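Local coordinates for AT27789p (Drosophila melanogaster, PDB 5UZN), which is Glorund, an hnRNP F/H homologue that probably binds mRNA, the chain here being its third quasi-RNA recognition motif (qRRM3), at residues Y11-R16 / Q64-R69; N25-F30 / V39-N44; K29-I34 / I79-D84. All coordinates share one frame; numbering follows the deposited sequence.

Interaction 1. Residues Y11-R16 / Q64-R69; sequences YTIHMR and QVAMKR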
loop_
_atom_site.group_PDB
_atom_site.type_symbol
_atom_site.label_atom_id
_atom_site.label_comp_id
_atom_site.label_asym_id
_atom_site.label_seq_id
_atom_site.Cartn_x
_atom_site.Cartn_y
_atom_site.Cartn_z
ATOM N N TYR A 11 1.315 -10.257 5.278
ATOM C CA TYR A 11 1.370 -9.213 6.296
ATOM C C TYR A 11 0.983 -7.883 5.660
ATOM O O TYR A 11 1.622 -7.435 4.698
ATOM C CB TYR A 11 2.758 -9.141 6.919
ATOM C CG TYR A 11 3.171 -10.460 7.527
ATOM C CD1 TYR A 11 3.735 -11.471 6.746
ATOM C CD2 TYR A 11 2.989 -10.701 8.882
ATOM C CE1 TYR A 11 4.104 -12.681 7.300
ATOM C CE2 TYR A 11 3.359 -11.920 9.453
ATOM C CZ TYR A 11 3.916 -12.904 8.652
ATOM O OH TYR A 11 4.283 -14.114 9.201
ATOM N N THR A 12 -0.041 -7.246 6.210
ATOM C CA THR A 12 -0.811 -6.238 5.493
ATOM C C THR A 12 -0.549 -4.829 6.008
ATOM O O THR A 12 -0.571 -4.584 7.223
ATOM C CB THR A 12 -2.290 -6.562 5.610
ATOM O OG1 THR A 12 -2.477 -7.883 5.124
ATOM C CG2 THR A 12 -3.118 -5.587 4.790
ATOM N N ILE A 13 -0.340 -3.905 5.074
ATOM C CA ILE A 13 -0.269 -2.475 5.352
ATOM C C ILE A 13 -1.439 -1.818 4.636
ATOM O O ILE A 13 -1.519 -1.864 3.401
ATOM C CB ILE A 13 1.055 -1.872 4.880
ATOM C CG1 ILE A 13 2.238 -2.471 5.642
ATOM C CG2 ILE A 13 1.038 -0.359 5.049
ATOM C CD1 ILE A 13 3.545 -1.806 5.230
ATOM N N HIS A 14 -2.361 -1.246 5.411
ATOM C CA HIS A 14 -3.495 -0.518 4.871
ATOM C C HIS A 14 -3.068 0.922 4.663
ATOM O O HIS A 14 -2.319 1.475 5.467
ATOM C CB HIS A 14 -4.706 -0.606 5.816
ATOM C CG HIS A 14 -5.910 0.115 5.301
ATOM N ND1 HIS A 14 -6.537 -0.236 4.124
ATOM C CD2 HIS A 14 -6.577 1.198 5.778
ATOM C CE1 HIS A 14 -7.547 0.593 3.901
ATOM N NE2 HIS A 14 -7.592 1.472 4.887
ATOM N N MET A 15 -3.486 1.509 3.543
ATOM C CA MET A 15 -2.988 2.812 3.120
ATOM C C MET A 15 -4.160 3.756 2.931
ATOM O O MET A 15 -5.157 3.387 2.323
ATOM C CB MET A 15 -2.170 2.706 1.814
ATOM C CG MET A 15 -1.142 1.581 1.789
ATOM S SD MET A 15 -0.409 1.286 0.171
ATOM C CE MET A 15 0.651 2.737 0.051
ATOM N N ARG A 16 -4.055 4.969 3.457
ATOM C CA ARG A 16 -5.053 5.992 3.194
ATOM C C ARG A 16 -4.416 7.230 2.576
ATOM O O ARG A 16 -3.214 7.477 2.731
ATOM C CB ARG A 16 -5.806 6.365 4.473
ATOM C CG ARG A 16 -6.546 5.182 5.076
ATOM C CD ARG A 16 -7.305 5.570 6.326
ATOM N NE ARG A 16 -8.608 6.124 6.014
ATOM C CZ ARG A 16 -9.655 5.365 5.706
ATOM N NH1 ARG A 16 -9.519 4.033 5.671
ATOM N NH2 ARG A 16 -10.828 5.927 5.456
ATOM N N GLN A 64 7.433 -4.608 8.108
ATOM C CA GLN A 64 7.897 -3.656 9.102
ATOM C C GLN A 64 8.882 -2.656 8.514
ATOM O O GLN A 64 8.820 -1.462 8.836
ATOM C CB GLN A 64 8.498 -4.414 10.284
ATOM C CG GLN A 64 7.444 -5.283 10.954
ATOM C CD GLN A 64 6.211 -4.483 11.326
ATOM O OE1 GLN A 64 6.257 -3.671 12.232
ATOM N NE2 GLN A 64 5.109 -4.702 10.612
ATOM N N VAL A 65 9.787 -3.116 7.647
ATOM C CA VAL A 65 10.630 -2.189 6.897
ATOM C C VAL A 65 9.754 -1.233 6.087
ATOM O O VAL A 65 9.942 -0.011 6.127
ATOM C CB VAL A 65 11.624 -2.957 5.999
ATOM C CG1 VAL A 65 12.242 -2.030 4.965
ATOM C CG2 VAL A 65 12.712 -3.603 6.843
ATOM N N ALA A 66 8.737 -1.768 5.398
ATOM C CA ALA A 66 7.874 -0.915 4.580
ATOM C C ALA A 66 7.136 0.140 5.400
ATOM O O ALA A 66 6.900 1.252 4.909
ATOM C CB ALA A 66 6.872 -1.765 3.803
ATOM N N MET A 67 6.780 -0.161 6.652
ATOM C CA MET A 67 6.131 0.849 7.486
ATOM C C MET A 67 7.014 2.067 7.728
ATOM O O MET A 67 6.493 3.172 7.921
ATOM C CB MET A 67 5.693 0.239 8.823
ATOM C CG MET A 67 4.443 -0.661 8.735
ATOM S SD MET A 67 2.899 0.176 8.279
ATOM C CE MET A 67 2.593 1.131 9.761
ATOM N N LYS A 68 8.337 1.890 7.742
ATOM C CA LYS A 68 9.288 2.976 7.992
ATOM C C LYS A 68 9.814 3.571 6.695
ATOM O O LYS A 68 9.722 4.783 6.464
ATOM C CB LYS A 68 10.505 2.488 8.793
ATOM C CG LYS A 68 10.291 1.296 9.671
ATOM C CD LYS A 68 9.538 1.658 10.930
ATOM C CE LYS A 68 9.503 0.464 11.875
ATOM N NZ LYS A 68 8.353 -0.439 11.571
ATOM N N ARG A 69 10.375 2.716 5.844
ATOM C CA ARG A 69 11.219 3.123 4.727
ATOM C C ARG A 69 10.393 3.102 3.448
ATOM O O ARG A 69 10.157 2.045 2.858
ATOM C CB ARG A 69 12.437 2.215 4.649
ATOM C CG ARG A 69 13.375 2.405 5.832
ATOM C CD ARG A 69 14.298 1.216 6.029
ATOM N NE ARG A 69 14.824 0.711 4.765
ATOM C CZ ARG A 69 15.715 -0.270 4.678
ATOM N NH1 ARG A 69 16.143 -0.680 3.488
ATOM N NH2 ARG A 69 16.173 -0.846 5.785
#

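Interaction 2. Residues N25-F30 / V39-N44; sequences NDVFKF and VRINYN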
loop_
_atom_site.group_PDB
_atom_site.type_symbol
_atom_site.label_atom_id
_atom_site.label_comp_id
_atom_site.label_asym_id
_atom_site.label_seq_id
_atom_site.Cartn_x
_atom_site.Cartn_y
_atom_site.Cartn_z
ATOM N N ASN A 25 0.941 0.213 -9.691
ATOM C CA ASN A 25 2.355 0.500 -9.916
ATOM C C ASN A 25 2.842 1.656 -9.054
ATOM O O ASN A 25 4.009 1.668 -8.655
ATOM C CB ASN A 25 2.624 0.748 -11.403
ATOM C CG ASN A 25 2.678 -0.559 -12.206
ATOM O OD1 ASN A 25 3.079 -1.616 -11.692
ATOM N ND2 ASN A 25 2.257 -0.496 -13.459
ATOM N N ASP A 26 1.971 2.619 -8.727
ATOM C CA ASP A 26 2.381 3.674 -7.800
ATOM C C ASP A 26 2.611 3.139 -6.387
ATOM O O ASP A 26 3.489 3.634 -5.667
ATOM C CB ASP A 26 1.334 4.780 -7.756
ATOM C CG ASP A 26 1.657 5.927 -8.680
ATOM O OD1 ASP A 26 2.495 5.738 -9.577
ATOM O OD2 ASP A 26 1.072 7.019 -8.499
ATOM N N VAL A 27 1.816 2.159 -5.951
ATOM C CA VAL A 27 2.083 1.565 -4.641
ATOM C C VAL A 27 3.418 0.840 -4.664
ATOM O O VAL A 27 4.250 1.016 -3.766
ATOM C CB VAL A 27 0.923 0.645 -4.210
ATOM C CG1 VAL A 27 1.208 -0.003 -2.854
ATOM C CG2 VAL A 27 -0.331 1.476 -4.055
ATOM N N PHE A 28 3.679 0.060 -5.692
ATOM C CA PHE A 28 4.951 -0.607 -5.799
ATOM C C PHE A 28 6.080 0.428 -5.758
ATOM O O PHE A 28 7.022 0.254 -5.068
ATOM C CB PHE A 28 5.009 -1.506 -7.038
ATOM C CG PHE A 28 4.299 -2.840 -6.883
ATOM C CD1 PHE A 28 4.793 -3.811 -6.094
ATOM C CD2 PHE A 28 3.142 -3.104 -7.561
ATOM C CE1 PHE A 28 4.159 -5.031 -5.974
ATOM C CE2 PHE A 28 2.501 -4.312 -7.445
ATOM C CZ PHE A 28 3.015 -5.276 -6.639
ATOM N N LYS A 29 5.953 1.547 -6.457
ATOM C CA LYS A 29 7.013 2.560 -6.443
ATOM C C LYS A 29 7.191 3.166 -5.062
ATOM O O LYS A 29 8.309 3.533 -4.677
ATOM C CB LYS A 29 6.706 3.673 -7.447
ATOM C CG LYS A 29 6.836 3.256 -8.902
ATOM C CD LYS A 29 6.481 4.411 -9.838
ATOM C CE LYS A 29 6.555 3.992 -11.307
ATOM N NZ LYS A 29 6.114 5.086 -12.231
ATOM N N PHE A 30 6.097 3.265 -4.309
ATOM C CA PHE A 30 6.114 3.866 -2.981
ATOM C C PHE A 30 6.968 3.055 -2.011
ATOM O O PHE A 30 7.698 3.626 -1.197
ATOM C CB PHE A 30 4.670 4.004 -2.483
ATOM C CG PHE A 30 4.543 4.717 -1.159
ATOM C CD1 PHE A 30 4.516 6.100 -1.105
ATOM C CD2 PHE A 30 4.490 4.006 0.024
ATOM C CE1 PHE A 30 4.411 6.753 0.096
ATOM C CE2 PHE A 30 4.366 4.665 1.234
ATOM C CZ PHE A 30 4.332 6.046 1.261
ATOM N N VAL A 39 -0.847 -5.937 -4.394
ATOM C CA VAL A 39 -1.421 -4.646 -4.030
ATOM C C VAL A 39 -2.864 -4.649 -4.488
ATOM O O VAL A 39 -3.164 -5.100 -5.595
ATOM C CB VAL A 39 -0.698 -3.456 -4.698
ATOM C CG1 VAL A 39 -1.515 -2.169 -4.465
ATOM C CG2 VAL A 39 0.718 -3.324 -4.170
ATOM N N ARG A 40 -3.698 -4.159 -3.657
ATOM C CA ARG A 40 -5.166 -3.997 -4.008
ATOM C C ARG A 40 -5.714 -2.494 -3.718
ATOM O O ARG A 40 -5.791 -1.906 -2.606
ATOM C CB ARG A 40 -6.044 -4.913 -3.158
ATOM C CG ARG A 40 -5.718 -6.387 -3.245
ATOM C CD ARG A 40 -6.931 -7.215 -2.822
ATOM N NE ARG A 40 -7.492 -6.776 -1.546
ATOM C CZ ARG A 40 -8.616 -7.255 -1.025
ATOM N NH1 ARG A 40 -9.054 -6.792 0.140
ATOM N NH2 ARG A 40 -9.308 -8.192 -1.674
ATOM N N ILE A 41 -5.954 -1.896 -4.873
ATOM C CA ILE A 41 -6.565 -0.577 -4.792
ATOM C C ILE A 41 -8.037 -0.772 -4.481
ATOM O O ILE A 41 -8.662 -1.673 -5.043
ATOM C CB ILE A 41 -6.372 0.169 -6.123
ATOM C CG1 ILE A 41 -4.875 0.220 -6.515
ATOM C CG2 ILE A 41 -7.083 1.516 -6.061
ATOM C CD1 ILE A 41 -3.925 1.012 -5.503
ATOM N N ASN A 42 -8.588 0.030 -3.557
ATOM C CA ASN A 42 -9.995 -0.060 -3.184
ATOM C C ASN A 42 -10.848 0.909 -3.998
ATOM O O ASN A 42 -10.474 2.066 -4.216
ATOM C CB ASN A 42 -10.189 0.227 -1.690
ATOM C CG ASN A 42 -9.621 -0.858 -0.813
ATOM O OD1 ASN A 42 -9.768 -2.040 -1.109
ATOM N ND2 ASN A 42 -8.939 -0.467 0.260
ATOM N N TYR A 43 -12.012 0.427 -4.430
ATOM C CA TYR A 43 -12.982 1.212 -5.183
ATOM C C TYR A 43 -14.344 1.093 -4.511
ATOM O O TYR A 43 -14.565 0.224 -3.663
ATOM C CB TYR A 43 -13.089 0.737 -6.650
ATOM C CG TYR A 43 -11.787 0.681 -7.419
ATOM C CD1 TYR A 43 -10.870 -0.335 -7.201
ATOM C CD2 TYR A 43 -11.484 1.638 -8.389
ATOM C CE1 TYR A 43 -9.682 -0.397 -7.917
ATOM C CE2 TYR A 43 -10.283 1.590 -9.098
ATOM C CZ TYR A 43 -9.392 0.561 -8.857
ATOM O OH TYR A 43 -8.189 0.470 -9.534
ATOM N N ASN A 44 -15.273 1.966 -4.900
ATOM C CA ASN A 44 -16.679 1.706 -4.594
ATOM C C ASN A 44 -17.294 0.755 -5.635
ATOM O O ASN A 44 -16.633 0.298 -6.578
ATOM C CB ASN A 44 -17.464 3.010 -4.509
ATOM C CG ASN A 44 -17.535 3.758 -5.839
ATOM O OD1 ASN A 44 -17.360 3.192 -6.930
ATOM N ND2 ASN A 44 -17.805 5.045 -5.747
#

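Interaction 3. Residues K29-I34 / I79-D84; sequences KFFEPI and IELFYD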
loop_
_atom_site.group_PDB
_atom_site.type_symbol
_atom_site.label_atom_id
_atom_site.label_comp_id
_atom_site.label_asym_id
_atom_site.label_seq_id
_atom_site.Cartn_x
_atom_site.Cartn_y
_atom_site.Cartn_z
ATOM N N LYS A 29 5.953 1.547 -6.457
ATOM C CA LYS A 29 7.013 2.560 -6.443
ATOM C C LYS A 29 7.191 3.166 -5.062
ATOM O O LYS A 29 8.309 3.533 -4.677
ATOM C CB LYS A 29 6.706 3.673 -7.447
ATOM C CG LYS A 29 6.836 3.256 -8.902
ATOM C CD LYS A 29 6.481 4.411 -9.838
ATOM C CE LYS A 29 6.555 3.992 -11.307
ATOM N NZ LYS A 29 6.114 5.086 -12.231
ATOM N N PHE A 30 6.097 3.265 -4.309
ATOM C CA PHE A 30 6.114 3.866 -2.981
ATOM C C PHE A 30 6.968 3.055 -2.011
ATOM O O PHE A 30 7.698 3.626 -1.197
ATOM C CB PHE A 30 4.670 4.004 -2.483
ATOM C CG PHE A 30 4.543 4.717 -1.159
ATOM C CD1 PHE A 30 4.516 6.100 -1.105
ATOM C CD2 PHE A 30 4.490 4.006 0.024
ATOM C CE1 PHE A 30 4.411 6.753 0.096
ATOM C CE2 PHE A 30 4.366 4.665 1.234
ATOM C CZ PHE A 30 4.332 6.046 1.261
ATOM N N PHE A 31 6.915 1.727 -2.097
ATOM C CA PHE A 31 7.637 0.873 -1.163
ATOM C C PHE A 31 8.975 0.373 -1.692
ATOM O O PHE A 31 9.640 -0.406 -0.999
ATOM C CB PHE A 31 6.780 -0.336 -0.776
ATOM C CG PHE A 31 5.577 0.011 0.043
ATOM C CD1 PHE A 31 5.723 0.544 1.321
ATOM C CD2 PHE A 31 4.309 -0.204 -0.454
ATOM C CE1 PHE A 31 4.621 0.856 2.077
ATOM C CE2 PHE A 31 3.197 0.097 0.299
ATOM C CZ PHE A 31 3.354 0.638 1.561
ATOM N N GLU A 32 9.383 0.760 -2.896
ATOM C CA GLU A 32 10.604 0.177 -3.440
ATOM C C GLU A 32 11.763 0.633 -2.565
ATOM O O GLU A 32 11.732 1.740 -2.045
ATOM C CB GLU A 32 10.815 0.582 -4.911
ATOM C CG GLU A 32 11.217 2.025 -5.095
ATOM C CD GLU A 32 11.113 2.487 -6.532
ATOM O OE1 GLU A 32 11.463 3.660 -6.786
ATOM O OE2 GLU A 32 10.664 1.693 -7.398
ATOM N N PRO A 33 12.799 -0.209 -2.393
ATOM C CA PRO A 33 13.066 -1.530 -2.988
ATOM C C PRO A 33 12.228 -2.654 -2.427
ATOM O O PRO A 33 12.249 -3.768 -2.957
ATOM C CB PRO A 33 14.540 -1.777 -2.644
ATOM C CG PRO A 33 14.741 -1.027 -1.382
ATOM C CD PRO A 33 13.894 0.212 -1.501
ATOM N N ILE A 34 11.494 -2.390 -1.373
ATOM C CA ILE A 34 10.727 -3.450 -0.740
ATOM C C ILE A 34 9.501 -3.757 -1.582
ATOM O O ILE A 34 8.796 -2.881 -2.097
ATOM C CB ILE A 34 10.355 -3.086 0.705
ATOM C CG1 ILE A 34 11.620 -3.016 1.567
ATOM C CG2 ILE A 34 9.429 -4.143 1.285
ATOM C CD1 ILE A 34 12.234 -4.363 1.830
ATOM N N ILE A 79 0.829 9.808 2.412
ATOM C CA ILE A 79 0.118 8.541 2.592
ATOM C C ILE A 79 0.148 8.163 4.068
ATOM O O ILE A 79 1.202 8.239 4.709
ATOM C CB ILE A 79 0.770 7.436 1.742
ATOM C CG1 ILE A 79 0.805 7.831 0.256
ATOM C CG2 ILE A 79 0.111 6.083 2.003
ATOM C CD1 ILE A 79 -0.556 8.188 -0.319
ATOM N N GLU A 80 -0.992 7.735 4.612
ATOM C CA GLU A 80 -1.027 7.178 5.962
ATOM C C GLU A 80 -0.956 5.662 5.903
ATOM O O GLU A 80 -1.782 5.034 5.228
ATOM C CB GLU A 80 -2.307 7.563 6.688
ATOM C CG GLU A 80 -2.453 8.991 7.098
ATOM C CD GLU A 80 -3.685 9.128 7.943
ATOM O OE1 GLU A 80 -3.549 9.025 9.180
ATOM O OE2 GLU A 80 -4.794 9.254 7.362
ATOM N N LEU A 81 -0.015 5.075 6.638
ATOM C CA LEU A 81 0.179 3.634 6.670
ATOM C C LEU A 81 -0.323 3.078 7.998
ATOM O O LEU A 81 -0.097 3.677 9.049
ATOM C CB LEU A 81 1.654 3.270 6.490
ATOM C CG LEU A 81 2.254 3.772 5.176
ATOM C CD1 LEU A 81 3.688 3.280 5.054
ATOM C CD2 LEU A 81 1.401 3.298 4.002
ATOM N N PHE A 82 -1.004 1.936 7.934
ATOM C CA PHE A 82 -1.526 1.229 9.100
ATOM C C PHE A 82 -1.176 -0.238 8.957
ATOM O O PHE A 82 -1.572 -0.872 7.974
ATOM C CB PHE A 82 -3.043 1.383 9.226
ATOM C CG PHE A 82 -3.506 2.796 9.230
ATOM C CD1 PHE A 82 -3.793 3.449 8.039
ATOM C CD2 PHE A 82 -3.654 3.479 10.434
ATOM C CE1 PHE A 82 -4.218 4.761 8.054
ATOM C CE2 PHE A 82 -4.075 4.790 10.444
ATOM C CZ PHE A 82 -4.364 5.421 9.258
ATOM N N TYR A 83 -0.433 -0.769 9.924
ATOM C CA TYR A 83 -0.070 -2.178 9.908
ATOM C C TYR A 83 -1.235 -2.995 10.422
ATOM O O TYR A 83 -1.554 -2.929 11.613
ATOM C CB TYR A 83 1.170 -2.434 10.751
ATOM C CG TYR A 83 1.521 -3.911 10.722
ATOM C CD1 TYR A 83 1.759 -4.539 9.520
ATOM C CD2 TYR A 83 1.570 -4.672 11.881
ATOM C CE1 TYR A 83 2.059 -5.877 9.458
ATOM C CE2 TYR A 83 1.882 -6.029 11.833
ATOM C CZ TYR A 83 2.120 -6.616 10.618
ATOM O OH TYR A 83 2.431 -7.945 10.521
ATOM N N ASP A 84 -1.877 -3.763 9.538
ATOM C CA ASP A 84 -3.051 -4.532 9.927
ATOM C C ASP A 84 -2.722 -5.979 10.272
ATOM O O ASP A 84 -3.636 -6.764 10.526
ATOM C CB ASP A 84 -4.111 -4.482 8.820
ATOM C CG ASP A 84 -4.835 -3.136 8.755
ATOM O OD1 ASP A 84 -4.494 -2.202 9.524
ATOM O OD2 ASP A 84 -5.742 -3.002 7.919
#

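Interaction 1. Residues Y11-R16 / Q64-R69
I13 meets A66 and M67 where a central strand of the RRM-type alpha/beta sandwich, strand 11-16, lies under helix 60-68. The evidence for direct packing is that the CA atoms of I13 and M67 are 7.5 Å apart and that every close approach is between apolar side chains. In the first of these, I13 CD1 presses on the methyl carbon CB of A66 at 3.6 Å. The second is with the thioether: M67 SD sits 3.7 Å from I13 CD1 and 3.8 Å from I13 CG2, so sulfur touches both branches of the isoleucine, with the two chains running alongside in opposite senses. I13 places CG1 beside its own backbone N and then runs extended (chi2 -176°), which carries CD1 out to the helix. M67 reaches back by bending at chi2 and chi3.

None of the polar bonds joins the two segments. H14, which leaves the strand on the side away from the helix, has ND1 hydrogen-bonded to OD1 of D54 on the other surface of the sheet, while A66 and I13 are also backed by F57. On the helix K68 NZ donates to the backbone O of Q64, approaching tilted from the carbonyl plane. The buried part of the contact is thus the isoleucine and alanine, and M67, only partly buried, flanks them with its CG 3.8 Å from I13 CD1.

Interaction 2. Residues N25-F30 / V39-N44
The first helix of the RRM fold packs against an outermost strand of its sheet here, with V27 and F28 of helix 24-31 facing V39 and I41 of strand 38-43. The axes of the two short segments come within 8.9 Å, and their N-to-C directions make an angle of 125°, nearer antiparallel than parallel. At the centre, V27 and V39 cross obliquely: V27 CG1 lies 3.6 Å from V39 CG2, and V27 CB is 3.7 Å from V39 CG1, so both branches of V39 are engaged. V27 has CG1 anti to the backbone N (chi1 179°), which leaves CG2 beside that N and facing the far end of I41, whose CD1 is 3.9 Å away.

F28 closes one flank. V39 CG2 stands over one face of its ring, 4.0 Å from the centroid and 17° off the ring normal, a CH-pi contact offset a little toward the rim. P36 touches the same phenylalanine, and M15 of strand 11-16 touches V27. The V39 CG2 methyl therefore touches both an aliphatic branch and an aromatic face. With no polar atom taking part across the two segments, the contact rests on shape and dispersion, and its one directional element is the CH-pi approach.

Interaction 3. Residues K29-I34 / I79-D84
F30 and F31, at the C-terminal end of helix 24-31, receive I79, just before strand 80-86, and L81 near its start. Packing is tightest at F30, where CE1 of the ring lies 3.8 Å from I79 CG1 and CZ is 3.9 Å from I79 CB. L81 serves both rings at their edges: its CD1 is 4.1 Å from F30 CE2 and 4.0 Å from F31 CE1, close to both ring planes. The two rings also pack together, F30 CD2 standing 3.7 Å above the centre of F31. With chi1 at -175°, F30 turns its ring away from its own backbone N and toward I79. Cutting F30 back to an alanine would probably leave I79 without its aromatic partner and F31 with one face no longer covered by that ring.

The looser side is set by the backbones, whose CA atoms come no closer than 9.4 Å, F30 to I79. I79 O and L81 N hydrogen-bond a glycerol, probably from the crystallisation liquor, which suggests an accessible main chain, and E80 points away from the helix. Behind the rings, H70 meets F30, F57 of strand 52-57 meets F31 edge-to-face, and A66 of helix 60-68 and M15 of strand 11-16 also touch F31.

In the fold
Strand 11-16 comes first, and interaction 1 closes the longest loop, 47 residues, by bringing it under helix 60-68. Inside that loop lies interaction 2, which joins helix 24-31 to the following strand, 38-43, across only eight residues. Interaction 3 starts from the same helix, sharing K29 and F30 with interaction 2, and ends on strand 80-86, so it crosses interaction 1. Within the sheet, strand 80-86 is the neighbour of strand 11-16: H14 N lies 2.7 Å from F82 O, a probable hydrogen bond. Helix 24-31 thus reaches both outermost strands, while M15, with SD 3.7 Å from V27 CG1, links interactions 1 and 2.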